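Local coordinates for protein ureidoglycolate hydrolase (Arabidopsis thaliana, PDB 4PXE) that hydrolyses (S)-ureidoglycolate to glyoxylate, ammonium and carbon dioxide in plant purine breakdown, using two manganese ions per subunit, at residues 21-26 / 51-56; 29-32 / 37-40; 64-67 / 73-76; 109-114 / 129-134; 390-395 / 417-422. One frame throughout, in Å; residues are numbered along the deposited sequence. Where two conformers were deposited one is given.

All five contacts lie in the part of the chain that carries the two-manganese site of this M20-family amidohydrolase. Contact 1 joins helices 17-28 and 45-60, and contact 2 sits on the chain between them, their centres about 13 Å apart. Contact 3 is the hairpin of strands 64-67 and 73-77, which hydrogen-bonds edge to edge with strand 129-133 of contact 4, centres about 10 Å apart. Helix 105-120 of contact 4 packs in turn on helix 410-429, the centres of contacts 4 and 5 being about 12 Å apart. Contacts 3, 4 and 5 follow contact 1 in series, the last bringing in the C-terminal helix, so distant ends of the sequence build one layered helix-and-sheet body.

Contact 1 (21-26 / 51-56); sequences QNQIDE and RRYVKN
Glu-26 and Tyr-53 meet through one polar bond that spans the gap between helix 17-28 and helix 45-60. The phenol OH of Tyr-53 donates to OE1 of Glu-26 at 2.7 Å. It arrives on the anti side of the carboxylate and 22° out of its plane. Seen from the tyrosine, OE1 lies at the edge of the ring and in its plane, beside CE2, while the carboxylate plane stands 85° to the ring. With its CG anti to the backbone N (chi1 -177°), the tyrosine carries its ring across the gap, where the extended glutamate chain presents OE1.

The remaining touches are van der Waals contacts around the same hydroxyl. CB of Glu-26 stands 3.5 Å from Tyr-53 OH, and CA of Gln-23, one helical turn earlier, is equally near that oxygen. The CG of Gln-23 comes to 3.6 Å from the OH, with its amide turned almost at right angles to the ring. The phenol end therefore rests on one turn of helix 17-28, although the closest pair of CA atoms, Glu-26 and Tyr-53, is still 9.1 Å apart.

Elsewhere the two helices are joined through a third: Gln-23 and Ile-24 touch helix 105-120, as does Val-54. Against that shared support, between these segments the one hydrogen bond is phenol to carboxylate, at the protein surface and away from the metal site. Its short length is consistent with an ionised carboxylate, and the bond probably helps set the direction of the phenol.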
# COMPACT_ATOMS: atom_id res chain seq x y z
N GLN A 21 -4.33 -4.78 -35.23
CA GLN A 21 -5.23 -4.70 -34.08
C GLN A 21 -5.32 -6.02 -33.33
O GLN A 21 -5.32 -6.04 -32.10
CB GLN A 21 -6.64 -4.25 -34.50
CG GLN A 21 -7.58 -4.16 -33.31
CD GLN A 21 -7.15 -3.07 -32.37
OE1 GLN A 21 -6.73 -2.00 -32.81
NE2 GLN A 21 -7.22 -3.34 -31.07
N ASN A 22 -5.42 -7.11 -34.07
CA ASN A 22 -5.49 -8.43 -33.45
C ASN A 22 -4.24 -8.71 -32.62
O ASN A 22 -4.33 -9.30 -31.54
CB ASN A 22 -5.71 -9.52 -34.50
CG ASN A 22 -7.08 -9.43 -35.15
OD1 ASN A 22 -7.98 -8.75 -34.65
ND2 ASN A 22 -7.25 -10.13 -36.27
N GLN A 23 -3.07 -8.28 -33.11
CA GLN A 23 -1.83 -8.46 -32.36
C GLN A 23 -1.81 -7.62 -31.08
O GLN A 23 -1.35 -8.08 -30.03
CB GLN A 23 -0.62 -8.15 -33.23
CG GLN A 23 -0.46 -9.17 -34.36
CD GLN A 23 0.66 -8.83 -35.32
OE1 GLN A 23 1.07 -7.67 -35.44
NE2 GLN A 23 1.15 -9.83 -36.03
N ILE A 24 -2.33 -6.39 -31.16
CA ILE A 24 -2.46 -5.53 -29.99
C ILE A 24 -3.32 -6.22 -28.94
O ILE A 24 -2.98 -6.26 -27.77
CB ILE A 24 -3.07 -4.15 -30.38
CG1 ILE A 24 -2.06 -3.33 -31.19
CG2 ILE A 24 -3.52 -3.38 -29.14
CD1 ILE A 24 -1.13 -2.49 -30.33
N ASP A 25 -4.43 -6.80 -29.38
CA ASP A 25 -5.34 -7.47 -28.46
C ASP A 25 -4.71 -8.74 -27.88
O ASP A 25 -4.82 -8.98 -26.67
CB ASP A 25 -6.65 -7.82 -29.17
CG ASP A 25 -7.44 -6.59 -29.57
OD1 ASP A 25 -7.22 -5.52 -28.97
OD2 ASP A 25 -8.28 -6.70 -30.49
N GLU A 26 -4.06 -9.54 -28.71
CA GLU A 26 -3.38 -10.73 -28.21
C GLU A 26 -2.31 -10.39 -27.18
O GLU A 26 -2.24 -11.02 -26.12
CB GLU A 26 -2.80 -11.56 -29.36
CG GLU A 26 -3.89 -12.23 -30.19
CD GLU A 26 -3.36 -13.11 -31.31
OE1 GLU A 26 -2.14 -13.09 -31.57
OE2 GLU A 26 -4.18 -13.82 -31.94
N ARG A 51 7.58 -10.97 -24.35
CA ARG A 51 8.85 -11.00 -25.08
C ARG A 51 8.86 -12.12 -26.12
O ARG A 51 9.30 -11.93 -27.25
CB ARG A 51 10.03 -11.23 -24.12
CG ARG A 51 10.31 -10.10 -23.13
CD ARG A 51 11.37 -10.53 -22.10
NE ARG A 51 11.53 -9.46 -21.13
CZ ARG A 51 12.44 -8.50 -21.20
NH1 ARG A 51 13.33 -8.49 -22.18
NH2 ARG A 51 12.46 -7.54 -20.29
N ARG A 52 8.38 -13.29 -25.71
CA ARG A 52 8.36 -14.45 -26.60
C ARG A 52 7.44 -14.21 -27.79
O ARG A 52 7.77 -14.57 -28.92
CB ARG A 52 7.96 -15.71 -25.82
CG ARG A 52 8.98 -16.10 -24.75
CD ARG A 52 8.47 -17.21 -23.85
NE ARG A 52 8.06 -18.40 -24.59
CZ ARG A 52 8.87 -19.41 -24.90
NH1 ARG A 52 10.14 -19.37 -24.53
NH2 ARG A 52 8.41 -20.45 -25.58
N TYR A 53 6.29 -13.58 -27.54
CA TYR A 53 5.33 -13.27 -28.59
C TYR A 53 5.98 -12.34 -29.62
O TYR A 53 5.89 -12.58 -30.82
CB TYR A 53 4.09 -12.62 -27.97
CG TYR A 53 2.97 -12.30 -28.94
CD1 TYR A 53 2.97 -11.10 -29.65
CD2 TYR A 53 1.91 -13.17 -29.13
CE1 TYR A 53 1.94 -10.79 -30.53
CE2 TYR A 53 0.88 -12.87 -30.01
CZ TYR A 53 0.91 -11.68 -30.71
OH TYR A 53 -0.11 -11.37 -31.58
N VAL A 54 6.66 -11.31 -29.14
CA VAL A 54 7.33 -10.36 -30.03
C VAL A 54 8.50 -11.00 -30.80
O VAL A 54 8.64 -10.79 -32.01
CB VAL A 54 7.81 -9.10 -29.26
CG1 VAL A 54 8.68 -8.24 -30.15
CG2 VAL A 54 6.61 -8.31 -28.75
N LYS A 55 9.33 -11.78 -30.11
CA LYS A 55 10.43 -12.46 -30.78
C LYS A 55 9.94 -13.40 -31.89
O LYS A 55 10.56 -13.50 -32.94
CB LYS A 55 11.31 -13.20 -29.76
CG LYS A 55 12.27 -12.26 -29.02
CD LYS A 55 13.18 -12.98 -28.04
CE LYS A 55 12.44 -13.38 -26.77
NZ LYS A 55 13.34 -14.14 -25.82
N ASN A 56 8.80 -14.06 -31.65
CA ASN A 56 8.19 -14.91 -32.67
C ASN A 56 7.79 -14.10 -33.90
O ASN A 56 8.08 -14.50 -35.04
CB ASN A 56 6.99 -15.66 -32.08
CG ASN A 56 6.32 -16.57 -33.09
OD1 ASN A 56 5.18 -16.32 -33.50
ND2 ASN A 56 7.01 -17.62 -33.50

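Contact 2 (29-32 / 37-40); sequences SFSD and SVTR
Segments 29-32 and 37-40 run at 100° to each other and come nearest at Ser-31 and Thr-39, whose CA atoms lie 5.1 Å apart; there Asp-32 N donates to Thr-39 O at 2.9 Å. The same oxygen also receives a CA-H...O contact from Ser-31. The second backbone N-H, that of Thr-39, is met by a side chain: Ser-31 OG, anti to its own N (chi1 176°), accepts from it at 3.0 Å and is also bonded to Ala-33 O.

These bonds close the turn of chain that leads from helix 17-28 into the short strand 38-40, and Phe-30 at its start is the centre of an inverse gamma turn. The carbonyl of Phe-30 is taken up by Arg-40, whose chain bends at chi3 to carry NH1 to 2.9 Å from Phe-30 O. That oxygen lies at the edge of the guanidinium, close to its plane, whereas the donor is tilted 29° from the carbonyl plane. A second nitrogen, NH2 of Arg-40, bonds Ile-93 O, so the group bridges two parts of the backbone, with the Arg-40 side chain about 8 Å from that of manganese ligand His-92. Asp-32 turns its carboxylate to Lys-46 on helix 45-60.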
# COMPACT_ATOMS: atom_id res chain seq x y z
N SER A 29 -3.37 -9.71 -23.57
CA SER A 29 -3.76 -10.83 -22.72
C SER A 29 -2.67 -11.22 -21.72
O SER A 29 -2.96 -11.87 -20.72
CB SER A 29 -4.15 -12.05 -23.57
OG SER A 29 -3.01 -12.66 -24.14
N PHE A 30 -1.43 -10.81 -21.99
CA PHE A 30 -0.32 -11.07 -21.08
C PHE A 30 -0.29 -9.99 -20.01
O PHE A 30 0.46 -9.02 -20.09
CB PHE A 30 1.01 -11.15 -21.83
CG PHE A 30 1.02 -12.15 -22.95
CD1 PHE A 30 0.75 -13.48 -22.71
CD2 PHE A 30 1.29 -11.74 -24.25
CE1 PHE A 30 0.75 -14.41 -23.75
CE2 PHE A 30 1.30 -12.66 -25.28
CZ PHE A 30 1.02 -13.99 -25.03
N SER A 31 -1.13 -10.17 -19.00
CA SER A 31 -1.42 -9.10 -18.06
C SER A 31 -1.74 -9.64 -16.68
O SER A 31 -2.42 -10.66 -16.55
CB SER A 31 -2.63 -8.31 -18.57
OG SER A 31 -3.02 -7.31 -17.65
N ASP A 32 -1.27 -8.93 -15.66
CA ASP A 32 -1.63 -9.25 -14.28
C ASP A 32 -2.90 -8.54 -13.81
O ASP A 32 -3.38 -8.77 -12.70
CB ASP A 32 -0.46 -8.97 -13.33
CG ASP A 32 0.58 -10.07 -13.37
OD1 ASP A 32 0.20 -11.25 -13.48
OD2 ASP A 32 1.79 -9.74 -13.30
N SER A 37 -7.92 -3.57 -18.52
CA SER A 37 -6.65 -3.02 -18.03
C SER A 37 -5.49 -3.94 -18.36
O SER A 37 -5.66 -5.14 -18.56
CB SER A 37 -6.69 -2.77 -16.52
OG SER A 37 -7.53 -1.67 -16.21
N VAL A 38 -4.30 -3.36 -18.40
CA VAL A 38 -3.08 -4.13 -18.57
C VAL A 38 -2.13 -3.78 -17.44
O VAL A 38 -1.99 -2.62 -17.09
CB VAL A 38 -2.39 -3.82 -19.91
CG1 VAL A 38 -1.14 -4.67 -20.08
CG2 VAL A 38 -3.35 -4.05 -21.06
N THR A 39 -1.51 -4.80 -16.84
CA THR A 39 -0.35 -4.62 -15.97
C THR A 39 0.70 -5.60 -16.45
O THR A 39 0.43 -6.79 -16.53
CB THR A 39 -0.66 -4.96 -14.51
OG1 THR A 39 -1.67 -4.08 -14.02
CG2 THR A 39 0.59 -4.80 -13.65
N ARG A 40 1.88 -5.11 -16.81
CA ARG A 40 2.93 -6.02 -17.26
C ARG A 40 4.29 -5.47 -16.88
O ARG A 40 4.80 -4.55 -17.51
CB ARG A 40 2.83 -6.30 -18.76
CG ARG A 40 3.87 -7.30 -19.23
CD ARG A 40 3.54 -7.84 -20.61
NE ARG A 40 3.45 -6.79 -21.62
CZ ARG A 40 2.36 -6.52 -22.34
NH1 ARG A 40 1.25 -7.22 -22.18
NH2 ARG A 40 2.40 -5.54 -23.23

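Contact 3 (64-67 / 73-76); sequences TVRE and IFGK
The guanidinium of Arg-66 lies flat over one face of the Phe-74 ring, the two planes only 12° apart and their centres separated by 4.0 Å. Its NH1 sits above the ring at CG, 3.5 Å away and offset toward the rim, while NH2 lies over the CE1 side; CD1 of Phe-74 in turn underlies the middle of the guanidinium. This is a stacked cation-pi pair, with CZ 21° off the ring normal. At the edge of the ring, in its plane, is the backbone oxygen of Arg-66. The arginine reaches over the ring by placing CG between backbone N and carbonyl carbon (chi1 55°) and then folding at chi3. Beyond the stack, NH1 makes a long, weak ion pair with Glu-130.

The stack sits on an antiparallel beta hairpin formed by strands 64-67 and 73-77, with a five-residue connection. Arg-66 and Phe-74 are a hydrogen-bonded pair: Arg-66 N donates to Phe-74 O at 2.9 Å, and Phe-74 N returns the bond to Arg-66 O at 2.8 Å. Thr-64 and Lys-76 form the other such pair. Between them, in the non-hydrogen-bonded positions, CA atoms of Val-65 and Gly-75 make CA-H...O contacts to the carbonyls of Phe-74 and Thr-64.

On the other face of the hairpin, Glu-67 and Ile-73 run alongside each other, with OE1 of Glu-67 3.4 Å from CG1 of Ile-73. That carboxylate has its polar partners elsewhere: OE1 is hydrogen-bonded with Tyr-183 OH and OE2 forms a salt bridge with Lys-55. CG1 of Val-65 touches CG2 of Ile-73 at 4.2 Å on this same face, which packs on helix 45-60.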
# COMPACT_ATOMS: atom_id res chain seq x y z
N THR A 64 16.96 -10.99 -38.17
CA THR A 64 17.98 -11.56 -37.29
C THR A 64 17.73 -11.08 -35.86
O THR A 64 17.80 -9.88 -35.59
CB THR A 64 19.38 -11.13 -37.72
OG1 THR A 64 19.60 -11.50 -39.09
CG2 THR A 64 20.43 -11.79 -36.84
N VAL A 65 17.46 -12.02 -34.96
CA VAL A 65 17.05 -11.68 -33.60
C VAL A 65 18.17 -11.92 -32.59
O VAL A 65 18.74 -13.02 -32.52
CB VAL A 65 15.79 -12.47 -33.16
CG1 VAL A 65 15.33 -12.03 -31.77
CG2 VAL A 65 14.67 -12.30 -34.19
N ARG A 66 18.48 -10.91 -31.79
CA ARG A 66 19.47 -11.06 -30.72
C ARG A 66 19.04 -10.30 -29.49
O ARG A 66 18.18 -9.42 -29.56
CB ARG A 66 20.83 -10.56 -31.18
CG ARG A 66 20.83 -9.14 -31.69
CD ARG A 66 22.24 -8.67 -32.02
NE ARG A 66 22.76 -7.84 -30.94
CZ ARG A 66 22.73 -6.51 -30.95
NH1 ARG A 66 22.24 -5.86 -32.00
NH2 ARG A 66 23.21 -5.84 -29.92
N GLU A 67 19.62 -10.66 -28.35
CA GLU A 67 19.34 -10.00 -27.08
C GLU A 67 20.63 -9.66 -26.37
O GLU A 67 21.62 -10.38 -26.48
CB GLU A 67 18.52 -10.91 -26.17
CG GLU A 67 17.15 -11.26 -26.70
CD GLU A 67 16.34 -12.03 -25.69
OE1 GLU A 67 15.81 -11.41 -24.74
OE2 GLU A 67 16.22 -13.25 -25.84
N ILE A 73 15.98 -6.39 -26.96
CA ILE A 73 15.82 -7.34 -28.06
C ILE A 73 15.95 -6.60 -29.38
O ILE A 73 15.38 -5.53 -29.56
CB ILE A 73 14.47 -8.07 -27.94
CG1 ILE A 73 14.46 -8.92 -26.67
CG2 ILE A 73 14.20 -8.94 -29.15
CD1 ILE A 73 13.10 -9.45 -26.25
N PHE A 74 16.72 -7.17 -30.31
CA PHE A 74 17.03 -6.51 -31.57
C PHE A 74 16.64 -7.43 -32.72
O PHE A 74 16.89 -8.63 -32.67
CB PHE A 74 18.54 -6.22 -31.65
CG PHE A 74 19.06 -5.34 -30.55
CD1 PHE A 74 19.39 -5.87 -29.31
CD2 PHE A 74 19.23 -3.98 -30.75
CE1 PHE A 74 19.87 -5.06 -28.29
CE2 PHE A 74 19.71 -3.15 -29.73
CZ PHE A 74 20.03 -3.70 -28.50
N GLY A 75 16.00 -6.86 -33.74
CA GLY A 75 15.61 -7.61 -34.92
C GLY A 75 16.05 -6.89 -36.18
O GLY A 75 15.50 -5.84 -36.53
N LYS A 76 17.05 -7.43 -36.86
CA LYS A 76 17.65 -6.74 -38.00
C LYS A 76 17.29 -7.31 -39.37
O LYS A 76 17.26 -8.53 -39.57
CB LYS A 76 19.18 -6.69 -37.87
CG LYS A 76 19.88 -6.01 -39.04
CD LYS A 76 21.38 -5.89 -38.85
CE LYS A 76 21.73 -4.74 -37.91
NZ LYS A 76 23.22 -4.48 -37.90

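Contact 4 (109-114 / 129-134); sequences LGAIEA and LEIILF
In the alpha/beta core of this M20-family enzyme, helix 105-120 packs on the sheet through strand 129-133, and Ile-131 makes the meeting point. The CA atoms of Ala-111 and Ile-131 stand 6.6 Å apart, a close approach consistent with the small methyl of Ala-111, which points toward the strand. Both branches of Ile-131 take part. Its CG2 rests 3.9 Å from Ala-111 CB, while the longer branch, with CG1 anti to the carbonyl carbon (chi1 -58°) and CD1 extended beyond it, slides past that methyl to the helix backbone.

The side chain of Ile-112 joins from the neighbouring position. It crosses Ile-131 at about a right angle, and its CG1 lies 3.8 Å from Ile-131 CD1. One isoleucine of the strand thus rests against two successive residues of the helix, with no hydrogen bond across the contact and every touching residue buried.

The surroundings extend this apolar layer. Met-58 of helix 45-60 touches both Ile-112 and Ile-131, and Ile-115, one turn further along the helix, also meets Ile-131. The strand itself is tied by its backbone to Gly-75 on one side and to residues of strand 86-91 on the other, the latter leading to manganese ligand His-92. At the tip of the inserted side chain, Ile-131 CD1 comes to 3.5 Å from the carbonyl oxygen of Ala-111 and 3.6 Å from the backbone N of Ile-112.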
# COMPACT_ATOMS: atom_id res chain seq x y z
N LEU A 109 5.00 -3.53 -32.15
CA LEU A 109 4.23 -4.26 -33.15
C LEU A 109 4.12 -3.48 -34.46
O LEU A 109 4.17 -4.06 -35.55
CB LEU A 109 2.84 -4.62 -32.63
CG LEU A 109 2.82 -5.55 -31.41
CD1 LEU A 109 1.40 -5.87 -30.98
CD2 LEU A 109 3.57 -6.83 -31.69
N GLY A 110 4.02 -2.16 -34.35
CA GLY A 110 3.95 -1.32 -35.53
C GLY A 110 5.26 -1.28 -36.30
O GLY A 110 5.26 -1.17 -37.52
N ALA A 111 6.38 -1.41 -35.60
CA ALA A 111 7.68 -1.45 -36.27
C ALA A 111 7.83 -2.75 -37.03
O ALA A 111 8.35 -2.78 -38.15
CB ALA A 111 8.82 -1.27 -35.28
N ILE A 112 7.38 -3.85 -36.43
CA ILE A 112 7.42 -5.14 -37.11
C ILE A 112 6.51 -5.09 -38.34
O ILE A 112 6.89 -5.54 -39.42
CB ILE A 112 7.04 -6.30 -36.16
CG1 ILE A 112 8.05 -6.38 -35.01
CG2 ILE A 112 7.01 -7.63 -36.93
CD1 ILE A 112 7.69 -7.36 -33.91
N GLU A 113 5.33 -4.50 -38.19
CA GLU A 113 4.43 -4.35 -39.33
C GLU A 113 5.06 -3.47 -40.41
O GLU A 113 4.89 -3.73 -41.60
CB GLU A 113 3.05 -3.81 -38.90
CG GLU A 113 2.06 -3.58 -40.05
CD GLU A 113 1.64 -4.86 -40.78
OE1 GLU A 113 1.91 -5.98 -40.30
OE2 GLU A 113 1.01 -4.74 -41.86
N ALA A 114 5.82 -2.45 -40.02
CA ALA A 114 6.52 -1.61 -40.98
C ALA A 114 7.52 -2.41 -41.82
O ALA A 114 7.64 -2.20 -43.03
CB ALA A 114 7.22 -0.46 -40.27
N LEU A 129 17.98 -2.18 -41.47
CA LEU A 129 16.97 -1.68 -40.55
C LEU A 129 16.96 -2.57 -39.32
O LEU A 129 17.05 -3.79 -39.44
CB LEU A 129 15.59 -1.67 -41.22
CG LEU A 129 15.48 -0.93 -42.56
CD1 LEU A 129 14.05 -1.02 -43.06
CD2 LEU A 129 15.93 0.52 -42.43
N GLU A 130 16.85 -1.97 -38.14
CA GLU A 130 16.83 -2.77 -36.92
C GLU A 130 15.76 -2.31 -35.95
O GLU A 130 15.68 -1.13 -35.60
CB GLU A 130 18.21 -2.77 -36.25
CG GLU A 130 18.34 -3.78 -35.12
CD GLU A 130 19.80 -4.07 -34.75
OE1 GLU A 130 20.57 -3.11 -34.54
OE2 GLU A 130 20.16 -5.26 -34.67
N ILE A 131 14.93 -3.26 -35.52
CA ILE A 131 13.88 -3.01 -34.56
C ILE A 131 14.40 -3.31 -33.16
O ILE A 131 15.00 -4.37 -32.93
CB ILE A 131 12.65 -3.90 -34.82
CG1 ILE A 131 12.12 -3.66 -36.23
CG2 ILE A 131 11.57 -3.62 -33.77
CD1 ILE A 131 10.90 -4.48 -36.54
N ILE A 132 14.16 -2.39 -32.24
CA ILE A 132 14.57 -2.58 -30.85
C ILE A 132 13.35 -2.69 -29.96
O ILE A 132 12.49 -1.80 -29.94
CB ILE A 132 15.44 -1.40 -30.34
CG1 ILE A 132 16.65 -1.18 -31.24
CG2 ILE A 132 15.88 -1.67 -28.91
CD1 ILE A 132 17.45 0.05 -30.89
N LEU A 133 13.25 -3.80 -29.24
CA LEU A 133 12.32 -3.89 -28.12
C LEU A 133 13.12 -3.58 -26.88
O LEU A 133 13.93 -4.40 -26.43
CB LEU A 133 11.70 -5.29 -28.04
CG LEU A 133 10.94 -5.62 -26.75
CD1 LEU A 133 9.90 -4.55 -26.41
CD2 LEU A 133 10.28 -6.99 -26.86
N PHE A 134 12.95 -2.38 -26.34
CA PHE A 134 13.68 -2.01 -25.13
C PHE A 134 13.21 -2.88 -23.97
O PHE A 134 12.04 -3.23 -23.88
CB PHE A 134 13.49 -0.52 -24.85
CG PHE A 134 14.09 0.36 -25.92
CD1 PHE A 134 15.43 0.71 -25.88
CD2 PHE A 134 13.32 0.79 -26.99
CE1 PHE A 134 15.99 1.49 -26.87
CE2 PHE A 134 13.88 1.58 -27.99
CZ PHE A 134 15.21 1.93 -27.93

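Contact 5 (390-395 / 417-422); sequences GMIFIP and VKVLSL
Strand 389-394 and the C-terminal helix 410-429 form a buried strand-on-helix contact in the catalytic core, and Ile-392 carries it. The tight part is the end of that side chain: CD1 lies 3.7 Å from Val-419 CG1, and 4.0 Å from Leu-420 CB. Ile-392 and Val-419 meet at a slant, the valine offering the methyl that is anti to its backbone N (chi1 173°); the strand's terminal methyl thus rests against both a valine methyl and the helix backbone. The backbones come nearest here too, with the CA atoms of Ile-392 and Leu-420 7.4 Å apart.

Away from this point the contact is looser. Val-417, a turn earlier, turns from the strand toward Glu-113 and Ala-114 of helix 105-120. Lys-418 lies on the partly exposed flank of the helix. On the side turned from the strand, Ser-421 OG hydrogen-bonds Val-417 O from above its carbonyl plane; this oxygen also receives Ser-421 N.

Strand 389-394 is hydrogen-bonded to strand 201-209, where Ile-392 makes backbone hydrogen bonds with Glu-206 and the manganese ligand His-208. The closest approach to the helix backbone is by Ile-392 CD1, 3.7 Å from both CA and N of Leu-420.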
# COMPACT_ATOMS: atom_id res chain seq x y z
N GLY A 390 14.14 10.88 -33.84
CA GLY A 390 12.87 11.52 -34.08
C GLY A 390 11.75 10.63 -33.60
O GLY A 390 11.97 9.43 -33.37
N MET A 391 10.56 11.20 -33.46
CA MET A 391 9.38 10.42 -33.09
C MET A 391 8.21 10.77 -34.00
O MET A 391 8.02 11.92 -34.37
CB MET A 391 8.95 10.66 -31.64
CG MET A 391 9.99 10.33 -30.59
SD MET A 391 9.27 10.37 -28.93
CE MET A 391 8.18 8.94 -29.05
N ILE A 392 7.41 9.75 -34.32
CA ILE A 392 6.15 9.92 -35.02
C ILE A 392 5.03 9.69 -34.01
O ILE A 392 4.93 8.60 -33.45
CB ILE A 392 6.02 8.85 -36.11
CG1 ILE A 392 7.17 8.95 -37.12
CG2 ILE A 392 4.68 8.98 -36.85
CD1 ILE A 392 7.32 7.71 -37.95
N PHE A 393 4.19 10.70 -33.77
CA PHE A 393 2.98 10.55 -32.96
C PHE A 393 1.77 10.24 -33.84
O PHE A 393 1.62 10.80 -34.93
CB PHE A 393 2.67 11.84 -32.20
CG PHE A 393 3.39 12.01 -30.88
CD1 PHE A 393 4.11 10.98 -30.28
CD2 PHE A 393 3.30 13.23 -30.24
CE1 PHE A 393 4.74 11.20 -29.04
CE2 PHE A 393 3.91 13.44 -29.01
CZ PHE A 393 4.63 12.42 -28.42
N ILE A 394 0.91 9.36 -33.33
CA ILE A 394 -0.42 9.16 -33.91
C ILE A 394 -1.48 9.61 -32.90
O ILE A 394 -1.22 9.70 -31.70
CB ILE A 394 -0.66 7.70 -34.33
CG1 ILE A 394 -0.56 6.77 -33.12
CG2 ILE A 394 0.29 7.28 -35.44
CD1 ILE A 394 -0.91 5.32 -33.47
N PRO A 395 -2.69 9.93 -33.38
CA PRO A 395 -3.73 10.38 -32.45
C PRO A 395 -4.14 9.30 -31.47
O PRO A 395 -3.97 8.11 -31.73
CB PRO A 395 -4.91 10.70 -33.37
CG PRO A 395 -4.30 10.90 -34.73
CD PRO A 395 -3.15 9.96 -34.78
N VAL A 417 2.25 3.56 -39.07
CA VAL A 417 3.09 2.52 -39.64
C VAL A 417 3.57 2.89 -41.04
O VAL A 417 4.74 2.67 -41.38
CB VAL A 417 2.36 1.15 -39.65
CG1 VAL A 417 3.13 0.12 -40.49
CG2 VAL A 417 2.18 0.63 -38.21
N LYS A 418 2.70 3.47 -41.85
CA LYS A 418 3.11 3.88 -43.19
C LYS A 418 4.17 4.97 -43.15
O LYS A 418 5.15 4.90 -43.90
CB LYS A 418 1.91 4.37 -44.00
CG LYS A 418 0.94 3.27 -44.41
CD LYS A 418 -0.26 3.87 -45.10
CE LYS A 418 -1.26 2.81 -45.49
NZ LYS A 418 -2.55 3.41 -45.92
N VAL A 419 4.00 5.96 -42.28
CA VAL A 419 5.01 7.00 -42.14
C VAL A 419 6.32 6.41 -41.64
O VAL A 419 7.40 6.76 -42.13
CB VAL A 419 4.53 8.13 -41.21
CG1 VAL A 419 5.67 9.13 -40.93
CG2 VAL A 419 3.33 8.84 -41.82
N LEU A 420 6.24 5.49 -40.69
CA LEU A 420 7.44 4.81 -40.20
C LEU A 420 8.15 4.03 -41.31
O LEU A 420 9.37 4.15 -41.47
CB LEU A 420 7.09 3.89 -39.04
CG LEU A 420 8.28 3.13 -38.44
CD1 LEU A 420 9.34 4.10 -37.91
CD2 LEU A 420 7.80 2.20 -37.32
N SER A 421 7.39 3.25 -42.08
CA SER A 421 7.94 2.48 -43.19
C SER A 421 8.67 3.38 -44.18
O SER A 421 9.80 3.10 -44.60
CB SER A 421 6.82 1.76 -43.94
OG SER A 421 6.21 0.76 -43.13
N LEU A 422 8.01 4.47 -44.57
CA LEU A 422 8.55 5.33 -45.61
C LEU A 422 9.74 6.13 -45.10
O LEU A 422 10.70 6.35 -45.83
CB LEU A 422 7.44 6.25 -46.15
CG LEU A 422 7.77 7.09 -47.38
CD1 LEU A 422 8.37 6.23 -48.51
CD2 LEU A 422 6.52 7.79 -47.84